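PDB 6L6J: Oxidored_FMN domain-containing protein from [Pseudomonas] geniculata N1, which acts as a 6-hydroxypseudooxynicotine amine oxidase and carries FMN, a [4Fe-4S] cluster and a bound ADP. Local coordinates for residues Tyr25-Ala30 with Gly318-Ser323; Pro322-Pro327 with Ile360-Asn365; His372-His377 with Ala656-Arg661. All coordinates share one frame; numbering follows the deposited sequence.

Contact 1. Residues Tyr25-Ala30 with Gly318-Ser323. With FMN (flavin mononucleotide), chain B; SF4 (iron/sulfur cluster), chain C.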
loop_
_atom_site.group_PDB
_atom_site.type_symbol
_atom_site.label_atom_id
_atom_site.label_comp_id
_atom_site.label_asym_id
_atom_site.label_seq_id
_atom_site.Cartn_x
_atom_site.Cartn_y
_atom_site.Cartn_z
ATOM N N TYR A 25 6.850 16.340 1.706
ATOM C CA TYR A 25 7.761 15.791 0.679
ATOM C C TYR A 25 7.254 14.419 0.261
ATOM O O TYR A 25 7.123 13.581 1.116
ATOM C CB TYR A 25 9.171 15.720 1.258
ATOM C CG TYR A 25 10.267 15.349 0.295
ATOM C CD1 TYR A 25 10.411 14.061 -0.177
ATOM C CD2 TYR A 25 11.207 16.280 -0.084
ATOM C CE1 TYR A 25 11.452 13.705 -1.017
ATOM C CE2 TYR A 25 12.255 15.947 -0.920
ATOM C CZ TYR A 25 12.392 14.653 -1.375
ATOM O OH TYR A 25 13.451 14.350 -2.172
ATOM N N VAL A 26 7.002 14.207 -1.023
ATOM C CA VAL A 26 6.486 12.900 -1.517
ATOM C C VAL A 26 7.685 12.093 -2.001
ATOM O O VAL A 26 8.300 12.481 -3.023
ATOM C CB VAL A 26 5.415 13.059 -2.609
ATOM C CG1 VAL A 26 4.954 11.697 -3.121
ATOM C CG2 VAL A 26 4.242 13.888 -2.111
ATOM N N VAL A 27 7.991 11.021 -1.279
ATOM C CA VAL A 27 9.189 10.169 -1.518
ATOM C C VAL A 27 8.898 9.285 -2.724
ATOM O O VAL A 27 7.739 9.079 -3.076
ATOM C CB VAL A 27 9.568 9.358 -0.270
ATOM C CG1 VAL A 27 10.254 10.241 0.753
ATOM C CG2 VAL A 27 8.366 8.650 0.356
ATOM N N PRO A 28 9.939 8.782 -3.422
ATOM C CA PRO A 28 9.742 7.943 -4.597
ATOM C C PRO A 28 8.863 6.748 -4.219
ATOM O O PRO A 28 9.170 6.081 -3.253
ATOM C CB PRO A 28 11.141 7.447 -5.008
ATOM C CG PRO A 28 12.120 8.292 -4.234
ATOM C CD PRO A 28 11.363 8.978 -3.103
ATOM N N HIS A 29 7.786 6.535 -4.964
ATOM C CA HIS A 29 6.909 5.354 -4.815
ATOM C C HIS A 29 6.306 5.017 -6.182
ATOM O O HIS A 29 5.698 5.954 -6.819
ATOM C CB HIS A 29 5.880 5.583 -3.700
ATOM C CG HIS A 29 4.613 6.218 -4.155
ATOM N ND1 HIS A 29 3.708 5.537 -4.934
ATOM C CD2 HIS A 29 4.092 7.441 -3.921
ATOM C CE1 HIS A 29 2.681 6.323 -5.187
ATOM N NE2 HIS A 29 2.877 7.497 -4.554
ATOM N N ALA A 30 6.510 3.767 -6.623
ATOM C CA ALA A 30 6.059 3.228 -7.925
ATOM C C ALA A 30 4.544 3.312 -8.000
ATOM O O ALA A 30 3.888 3.131 -6.967
ATOM C CB ALA A 30 6.518 1.807 -8.114
ATOM N N GLY A 318 8.760 13.109 5.179
ATOM C CA GLY A 318 8.670 12.182 4.038
ATOM C C GLY A 318 7.366 11.410 4.073
ATOM O O GLY A 318 7.021 10.918 5.159
ATOM N N ALA A 319 6.677 11.299 2.940
ATOM C CA ALA A 319 5.447 10.476 2.827
ATOM C C ALA A 319 5.350 9.810 1.456
ATOM O O ALA A 319 5.731 10.427 0.457
ATOM C CB ALA A 319 4.228 11.309 3.109
ATOM N N ALA A 320 4.856 8.576 1.441
ATOM C CA ALA A 320 4.325 7.894 0.234
ATOM C C ALA A 320 2.843 7.595 0.494
ATOM O O ALA A 320 2.004 8.312 -0.053
ATOM C CB ALA A 320 5.135 6.645 -0.101
ATOM N N ARG A 321 2.556 6.612 1.349
ATOM C CA ARG A 321 1.176 6.088 1.545
ATOM C C ARG A 321 0.238 7.220 1.955
ATOM O O ARG A 321 -0.838 7.373 1.389
ATOM C CB ARG A 321 1.144 4.904 2.521
ATOM C CG ARG A 321 1.444 3.576 1.844
ATOM C CD ARG A 321 1.721 2.428 2.777
ATOM N NE ARG A 321 2.744 2.767 3.758
ATOM C CZ ARG A 321 3.009 2.029 4.829
ATOM N NH1 ARG A 321 2.372 0.887 5.026
ATOM N NH2 ARG A 321 3.903 2.430 5.699
ATOM N N PRO A 322 0.595 8.057 2.940
ATOM C CA PRO A 322 -0.277 9.171 3.333
ATOM C C PRO A 322 -0.646 10.088 2.156
ATOM O O PRO A 322 -1.821 10.488 2.062
ATOM C CB PRO A 322 0.542 9.902 4.405
ATOM C CG PRO A 322 1.406 8.793 4.985
ATOM C CD PRO A 322 1.789 7.940 3.792
ATOM N N SER A 323 0.315 10.359 1.267
ATOM C CA SER A 323 0.091 11.163 0.041
ATOM C C SER A 323 -0.803 10.426 -0.973
ATOM O O SER A 323 -1.331 11.092 -1.875
ATOM C CB SER A 323 1.414 11.585 -0.587
ATOM O OG SER A 323 2.120 10.476 -1.091
HETATM N N1 FMN B . 10.450 3.358 -2.481
HETATM C C2 FMN B . 11.420 3.538 -3.434
HETATM O O2 FMN B . 12.533 3.910 -3.051
HETATM N N3 FMN B . 11.240 3.373 -4.751
HETATM C C4 FMN B . 10.045 3.000 -5.239
HETATM O O4 FMN B . 9.883 2.845 -6.449
HETATM C C4A FMN B . 8.931 2.751 -4.283
HETATM N N5 FMN B . 7.704 2.367 -4.710
HETATM C C5A FMN B . 6.706 2.229 -3.808
HETATM C C6 FMN B . 5.424 1.909 -4.247
HETATM C C7 FMN B . 4.407 1.790 -3.321
HETATM C C7M FMN B . 3.066 1.386 -3.799
HETATM C C8 FMN B . 4.650 2.030 -1.894
HETATM C C8M FMN B . 3.567 1.869 -0.868
HETATM C C9 FMN B . 5.903 2.349 -1.444
HETATM C C9A FMN B . 6.954 2.474 -2.342
HETATM N N10 FMN B . 8.234 2.847 -1.907
HETATM C C10 FMN B . 9.218 2.988 -2.853
HETATM C "C1'" FMN B . 8.554 3.110 -0.468
HETATM C "C2'" FMN B . 8.118 4.507 -0.069
HETATM O "O2'" FMN B . 8.941 5.415 -0.780
HETATM C "C3'" FMN B . 8.266 4.770 1.399
HETATM O "O3'" FMN B . 9.653 4.723 1.737
HETATM C "C4'" FMN B . 7.496 3.798 2.293
HETATM O "O4'" FMN B . 6.170 3.574 1.760
HETATM C "C5'" FMN B . 7.438 4.297 3.730
HETATM O "O5'" FMN B . 6.747 5.534 3.742
HETATM P P FMN B . 5.158 5.588 4.048
HETATM O O1P FMN B . 4.992 5.079 5.462
HETATM O O2P FMN B . 4.851 7.041 3.867
HETATM O O3P FMN B . 4.517 4.695 3.003
HETATM FE FE1 SF4 C . -4.209 1.174 2.310
HETATM FE FE2 SF4 C . -2.631 3.688 2.885
HETATM FE FE3 SF4 C . -4.491 3.562 0.551
HETATM FE FE4 SF4 C . -1.874 2.055 0.495
HETATM S S1 SF4 C . -2.419 4.035 0.800
HETATM S S2 SF4 C . -3.930 1.528 0.248
HETATM S S3 SF4 C . -2.115 1.641 2.546
HETATM S S4 SF4 C . -4.689 3.224 2.591
HETATM O O HOH W 1 1.996 10.051 -4.051
#
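Tyr25 and Val26 pair with Gly318 and Ala319 in parallel register, and this joining of the first strand (24-26) to the eighth (316-319) closes the TIM barrel. Two backbone bonds hold the seam: Ala319 N donates to Tyr25 O at 3.0 Å, and Val27 N to Ala319 O at 2.9 Å. The close-packed part lies on the FMN side. With chi1 at -76°, Val27 sets CG2 between its own backbone N and carbonyl carbon, which brings that methyl to 3.8 Å from Ala320 CB; Val27 CG1 faces Gly318, where the absence of a side chain lets the strands lie close. Ala320 is small enough for its CB to fit among Val27, His29 and the ribityl chain, while Ala320 N donates almost straight (177°) to FMN O2P at 2.9 Å. Arg321 supplies positive charge where the phosphate needs it: its guanidinium meets the group edge-on, NE reaching FMN O3P at 2.7 Å and NH2 bonding to FMN O1P. Toward Ser323 the two segments are linked partly through water: Val26 CG1 lies 3.7 Å from Ser323 OG, with Trp53 lying against both side chains, and a water mediates between the serine and the His29 ring. That water donates to Ser323 OG at 3.0 Å and sits at the edge of the imidazole, in its plane, 2.7 Å from His29 NE2.

Contact 2. Residues Pro322-Pro327 with Ile360-Asn365. With SF4 (iron/sulfur cluster), chain C.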
loop_
_atom_site.group_PDB
_atom_site.type_symbol
_atom_site.label_atom_id
_atom_site.label_comp_id
_atom_site.label_asym_id
_atom_site.label_seq_id
_atom_site.Cartn_x
_atom_site.Cartn_y
_atom_site.Cartn_z
ATOM N N PRO A 322 0.595 8.057 2.940
ATOM C CA PRO A 322 -0.277 9.171 3.333
ATOM C C PRO A 322 -0.646 10.088 2.156
ATOM O O PRO A 322 -1.821 10.488 2.062
ATOM C CB PRO A 322 0.542 9.902 4.405
ATOM C CG PRO A 322 1.406 8.793 4.985
ATOM C CD PRO A 322 1.789 7.940 3.792
ATOM N N SER A 323 0.315 10.359 1.267
ATOM C CA SER A 323 0.091 11.163 0.041
ATOM C C SER A 323 -0.803 10.426 -0.973
ATOM O O SER A 323 -1.331 11.092 -1.875
ATOM C CB SER A 323 1.414 11.585 -0.587
ATOM O OG SER A 323 2.120 10.476 -1.091
ATOM N N ILE A 324 -0.883 9.100 -0.909
ATOM C CA ILE A 324 -1.712 8.260 -1.820
ATOM C C ILE A 324 -3.160 8.391 -1.359
ATOM O O ILE A 324 -4.027 8.685 -2.196
ATOM C CB ILE A 324 -1.215 6.800 -1.821
ATOM C CG1 ILE A 324 0.084 6.647 -2.626
ATOM C CG2 ILE A 324 -2.291 5.838 -2.319
ATOM C CD1 ILE A 324 0.778 5.293 -2.461
ATOM N N ALA A 325 -3.368 8.211 -0.058
ATOM C CA ALA A 325 -4.659 8.251 0.674
ATOM C C ALA A 325 -5.210 9.675 0.692
ATOM O O ALA A 325 -6.433 9.799 0.591
ATOM C CB ALA A 325 -4.468 7.741 2.088
ATOM N N ASP A 326 -4.355 10.690 0.888
ATOM C CA ASP A 326 -4.777 12.118 0.867
ATOM C C ASP A 326 -3.749 12.973 0.126
ATOM O O ASP A 326 -2.931 13.683 0.721
ATOM C CB ASP A 326 -5.089 12.683 2.261
ATOM C CG ASP A 326 -6.121 13.797 2.183
ATOM O OD1 ASP A 326 -6.295 14.342 1.096
ATOM O OD2 ASP A 326 -6.780 14.058 3.194
ATOM N N PRO A 327 -3.812 12.972 -1.218
ATOM C CA PRO A 327 -3.060 13.927 -2.022
ATOM C C PRO A 327 -3.190 15.366 -1.502
ATOM O O PRO A 327 -2.336 16.145 -1.816
ATOM C CB PRO A 327 -3.668 13.829 -3.429
ATOM C CG PRO A 327 -4.747 12.757 -3.357
ATOM C CD PRO A 327 -4.587 12.032 -2.038
ATOM N N ILE A 360 -1.673 1.088 -9.615
ATOM C CA ILE A 360 -1.850 1.315 -8.144
ATOM C C ILE A 360 -3.321 1.633 -7.829
ATOM O O ILE A 360 -4.003 2.205 -8.674
ATOM C CB ILE A 360 -0.905 2.430 -7.649
ATOM C CG1 ILE A 360 -0.956 2.604 -6.122
ATOM C CG2 ILE A 360 -1.198 3.745 -8.354
ATOM C CD1 ILE A 360 0.133 3.493 -5.566
ATOM N N ARG A 361 -3.786 1.240 -6.648
ATOM C CA ARG A 361 -5.113 1.623 -6.088
ATOM C C ARG A 361 -4.937 1.924 -4.597
ATOM O O ARG A 361 -3.889 1.548 -4.055
ATOM C CB ARG A 361 -6.149 0.504 -6.262
ATOM C CG ARG A 361 -6.026 -0.619 -5.237
ATOM C CD ARG A 361 -6.712 -1.883 -5.694
ATOM N NE ARG A 361 -8.159 -1.711 -5.765
ATOM C CZ ARG A 361 -8.996 -2.619 -6.254
ATOM N NH1 ARG A 361 -8.523 -3.760 -6.735
ATOM N NH2 ARG A 361 -10.299 -2.375 -6.277
ATOM N N CYS A 362 -5.954 2.509 -3.962
ATOM C CA CYS A 362 -5.974 2.844 -2.509
ATOM C C CYS A 362 -7.349 2.525 -1.912
ATOM O O CYS A 362 -8.371 2.940 -2.474
ATOM C CB CYS A 362 -5.640 4.308 -2.260
ATOM S SG CYS A 362 -5.676 4.780 -0.510
ATOM N N THR A 363 -7.363 1.805 -0.795
ATOM C CA THR A 363 -8.607 1.458 -0.059
ATOM C C THR A 363 -9.362 2.743 0.342
ATOM O O THR A 363 -10.657 2.747 0.279
ATOM C CB THR A 363 -8.261 0.601 1.157
ATOM O OG1 THR A 363 -7.422 -0.432 0.641
ATOM C CG2 THR A 363 -9.497 0.080 1.862
ATOM N N GLN A 364 -8.605 3.771 0.768
ATOM C CA GLN A 364 -9.185 4.993 1.383
ATOM C C GLN A 364 -9.594 5.957 0.271
ATOM O O GLN A 364 -10.693 6.525 0.365
ATOM C CB GLN A 364 -8.208 5.680 2.337
ATOM C CG GLN A 364 -8.196 5.162 3.768
ATOM C CD GLN A 364 -9.445 5.528 4.526
ATOM O OE1 GLN A 364 -10.555 5.163 4.132
ATOM N NE2 GLN A 364 -9.278 6.240 5.638
ATOM N N ASN A 365 -8.764 6.070 -0.758
ATOM C CA ASN A 365 -8.910 7.069 -1.847
ATOM C C ASN A 365 -9.116 6.339 -3.174
ATOM O O ASN A 365 -8.160 6.157 -3.922
ATOM C CB ASN A 365 -7.699 8.012 -1.831
ATOM C CG ASN A 365 -7.660 8.993 -2.977
ATOM O OD1 ASN A 365 -8.704 9.343 -3.556
ATOM N ND2 ASN A 365 -6.449 9.404 -3.332
HETATM FE FE1 SF4 C . -4.209 1.174 2.310
HETATM FE FE2 SF4 C . -2.631 3.688 2.885
HETATM FE FE3 SF4 C . -4.491 3.562 0.551
HETATM FE FE4 SF4 C . -1.874 2.055 0.495
HETATM S S1 SF4 C . -2.419 4.035 0.800
HETATM S S2 SF4 C . -3.930 1.528 0.248
HETATM S S3 SF4 C . -2.115 1.641 2.546
HETATM S S4 SF4 C . -4.689 3.224 2.591
#
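Ala325 and Asn365 bring their CA atoms to 5.1 Å where the last turn of helix 321-325 meets the irregular loop 360-365. The polar link is made by the asparagine: its CG stands anti to the backbone N (chi1 174°), and ND2 donates to Ile324 O at 2.8 Å, nearly along the C=O axis, with the acceptor in the plane of the Asn365 side-chain amide. Asparagine suits this place because its other end has work too, OD1 bonding to Ser367, while ND2 also lies against the ring of Pro327. Next to it, Cys362 SG binds iron FE3 of the cluster at 2.0 Å. It is the last ligand of a CxxCxxCx(11)C motif begun by Cys344, Cys347 and Cys350, which holds the [4Fe-4S] cluster. The loop curls back over this sulfur, so that Asn365 N donates to Cys362 SG at 3.4 Å and Gln364 N adds a weak bond; such N-H groups would probably stabilise thiolate charge and could tune the cluster's potential. The helix offers apolar groups in return. Ile324 CG2 lies 3.7 Å from Cys362 CB and 3.6 Å from the cluster sulfide S1, shielding it with a branch that cannot compete for iron. Ala325 CB, a lone methyl, passes Cys362 SG at 4.1 Å. Farther along, Ile324 and Ile360 meet tip to tip, CD1 to CD1, at 3.6 Å.

Contact 3. Residues His372-His377 with Ala656-Arg661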
loop_
_atom_site.group_PDB
_atom_site.type_symbol
_atom_site.label_atom_id
_atom_site.label_comp_id
_atom_site.label_asym_id
_atom_site.label_seq_id
_atom_site.Cartn_x
_atom_site.Cartn_y
_atom_site.Cartn_z
ATOM N N HIS A 372 -6.700 9.634 -14.443
ATOM C CA HIS A 372 -6.792 9.658 -15.930
ATOM C C HIS A 372 -7.806 8.625 -16.421
ATOM O O HIS A 372 -8.639 9.022 -17.218
ATOM C CB HIS A 372 -5.436 9.417 -16.599
ATOM C CG HIS A 372 -5.568 9.264 -18.074
ATOM N ND1 HIS A 372 -5.653 10.354 -18.927
ATOM C CD2 HIS A 372 -5.703 8.157 -18.853
ATOM C CE1 HIS A 372 -5.789 9.924 -20.177
ATOM N NE2 HIS A 372 -5.824 8.577 -20.160
ATOM N N VAL A 373 -7.715 7.362 -15.987
ATOM C CA VAL A 373 -8.509 6.214 -16.532
ATOM C C VAL A 373 -10.010 6.513 -16.406
ATOM O O VAL A 373 -10.784 6.206 -17.339
ATOM C CB VAL A 373 -8.170 4.876 -15.840
ATOM C CG1 VAL A 373 -9.261 3.837 -16.049
ATOM C CG2 VAL A 373 -6.830 4.302 -16.290
ATOM N N SER A 374 -10.421 7.087 -15.287
ATOM C CA SER A 374 -11.850 7.269 -14.945
ATOM C C SER A 374 -12.241 8.754 -14.869
ATOM O O SER A 374 -13.455 9.014 -14.803
ATOM C CB SER A 374 -12.155 6.538 -13.664
ATOM O OG SER A 374 -11.972 5.136 -13.817
ATOM N N GLY A 375 -11.274 9.685 -14.878
ATOM C CA GLY A 375 -11.488 11.124 -14.583
ATOM C C GLY A 375 -11.899 11.416 -13.133
ATOM O O GLY A 375 -12.606 12.410 -12.920
ATOM N N TRP A 376 -11.467 10.603 -12.156
ATOM C CA TRP A 376 -11.792 10.761 -10.709
ATOM C C TRP A 376 -10.762 11.657 -10.029
ATOM O O TRP A 376 -9.552 11.359 -10.113
ATOM C CB TRP A 376 -11.855 9.416 -9.989
ATOM C CG TRP A 376 -13.006 8.563 -10.420
ATOM C CD1 TRP A 376 -14.019 8.910 -11.262
ATOM C CD2 TRP A 376 -13.284 7.216 -10.003
ATOM N NE1 TRP A 376 -14.892 7.869 -11.413
ATOM C CE2 TRP A 376 -14.468 6.815 -10.659
ATOM C CE3 TRP A 376 -12.640 6.304 -9.161
ATOM C CZ2 TRP A 376 -15.040 5.557 -10.466
ATOM C CZ3 TRP A 376 -13.189 5.053 -8.994
ATOM C CH2 TRP A 376 -14.381 4.694 -9.625
ATOM N N HIS A 377 -11.242 12.692 -9.345
ATOM C CA HIS A 377 -10.403 13.614 -8.542
ATOM C C HIS A 377 -10.498 13.223 -7.067
ATOM O O HIS A 377 -11.499 12.685 -6.607
ATOM C CB HIS A 377 -10.769 15.076 -8.865
ATOM C CG HIS A 377 -10.586 15.391 -10.317
ATOM N ND1 HIS A 377 -9.394 15.106 -11.001
ATOM C CD2 HIS A 377 -11.426 15.929 -11.233
ATOM C CE1 HIS A 377 -9.514 15.477 -12.263
ATOM N NE2 HIS A 377 -10.750 15.990 -12.427
ATOM N N ALA A 656 -15.017 -2.408 -2.217
ATOM C CA ALA A 656 -16.257 -1.816 -1.659
ATOM C C ALA A 656 -16.200 -0.301 -1.869
ATOM O O ALA A 656 -17.253 0.282 -2.249
ATOM C CB ALA A 656 -16.428 -2.180 -0.202
ATOM N N THR A 657 -15.014 0.298 -1.663
ATOM C CA THR A 657 -14.819 1.764 -1.809
ATOM C C THR A 657 -14.850 2.128 -3.303
ATOM O O THR A 657 -15.519 3.117 -3.652
ATOM C CB THR A 657 -13.575 2.253 -1.064
ATOM O OG1 THR A 657 -12.404 1.652 -1.609
ATOM C CG2 THR A 657 -13.664 1.975 0.419
ATOM N N TYR A 658 -14.191 1.337 -4.155
ATOM C CA TYR A 658 -14.236 1.501 -5.626
ATOM C C TYR A 658 -15.694 1.461 -6.099
ATOM O O TYR A 658 -16.096 2.400 -6.792
ATOM C CB TYR A 658 -13.383 0.479 -6.376
ATOM C CG TYR A 658 -13.329 0.759 -7.857
ATOM C CD1 TYR A 658 -14.310 0.259 -8.710
ATOM C CD2 TYR A 658 -12.344 1.559 -8.402
ATOM C CE1 TYR A 658 -14.297 0.518 -10.069
ATOM C CE2 TYR A 658 -12.319 1.833 -9.760
ATOM C CZ TYR A 658 -13.303 1.320 -10.592
ATOM O OH TYR A 658 -13.276 1.569 -11.932
ATOM N N ASP A 659 -16.449 0.418 -5.780
ATOM C CA ASP A 659 -17.871 0.329 -6.218
ATOM C C ASP A 659 -18.609 1.591 -5.758
ATOM O O ASP A 659 -19.332 2.193 -6.587
ATOM C CB ASP A 659 -18.581 -0.916 -5.684
ATOM C CG ASP A 659 -18.289 -2.199 -6.436
ATOM O OD1 ASP A 659 -17.538 -2.157 -7.424
ATOM O OD2 ASP A 659 -18.822 -3.244 -6.015
ATOM N N GLY A 660 -18.434 1.974 -4.490
ATOM C CA GLY A 660 -19.116 3.129 -3.874
ATOM C C GLY A 660 -18.898 4.399 -4.676
ATOM O O GLY A 660 -19.887 5.084 -4.967
ATOM N N ARG A 661 -17.637 4.707 -4.993
ATOM C CA ARG A 661 -17.221 5.897 -5.773
ATOM C C ARG A 661 -17.848 5.822 -7.165
ATOM O O ARG A 661 -18.433 6.843 -7.588
ATOM C CB ARG A 661 -15.695 5.986 -5.888
ATOM C CG ARG A 661 -15.207 7.276 -6.543
ATOM C CD ARG A 661 -15.473 8.520 -5.702
ATOM N NE ARG A 661 -14.222 9.194 -5.371
ATOM C CZ ARG A 661 -13.744 9.413 -4.145
ATOM N NH1 ARG A 661 -14.421 9.000 -3.085
ATOM N NH2 ARG A 661 -12.576 10.036 -3.986
#
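Arg661 N donates to Thr657 O at 3.0 Å, a regular helical bond, and from this turn of helix 653-666 the arginine chain passes over the indole of Trp376. Its CG is 3.8 Å from the centroid of the six-membered Trp376 ring and 11° off the ring normal, a CH-pi contact over the face. Bends farther out then carry the guanidinium away from the ring, and NH1 forms a salt bridge with Glu402; arginine thus gives an aliphatic stem to the tryptophan and a charge to an acid beyond it. The opposite indole face is backed by Ser374 CB, 3.7 Å above the plane, while Ser374 OG bonds to Glu370. Tyr658 completes the setting. With CG anti to the backbone N (chi1 -174°), its ring swings out from the helix until Trp376 CH2 stands over one face, and Trp376 CZ3 comes to 3.4 Å from Tyr658 CE2. The planes are inclined at 45° with centroids 5.0 Å apart, an oblique aromatic pair. An alanine in place of Tyr658 would probably open a gap beside CZ3 and CH2, leaving the indole freer to shift. The contact joins the loop leading to strand 390-394, the central strand of the Rossmann-like sheet, to helix 653-666, whose Lys662, Met665 and Arg666 also touch Trp376, while Ala656 and Arg661 of the same helix rest on helix 398-410.

In the fold
The three contacts form a series running from the flavin barrel to the nucleotide-binding region. Contacts 1 and 2, with centres 10 Å apart, share Pro322 and Ser323 of helix 321-325 and meet where His29 CE1 packs at 3.5 Å on Ile324 CD1. Both touch the iron-sulfur cluster, contact 1 through Arg321, which also holds the FMN phosphate; this proximity is consistent with electron passage between flavin and cluster. Contact 3 lies 12 Å from contact 2, centre to centre, joined by a probable hydrogen bond of 2.8 Å between Thr363 O and Thr657 OG1. Its helix touches ADP through Ala656. Contacts 1 and 3, 21 Å apart between centres, do not meet.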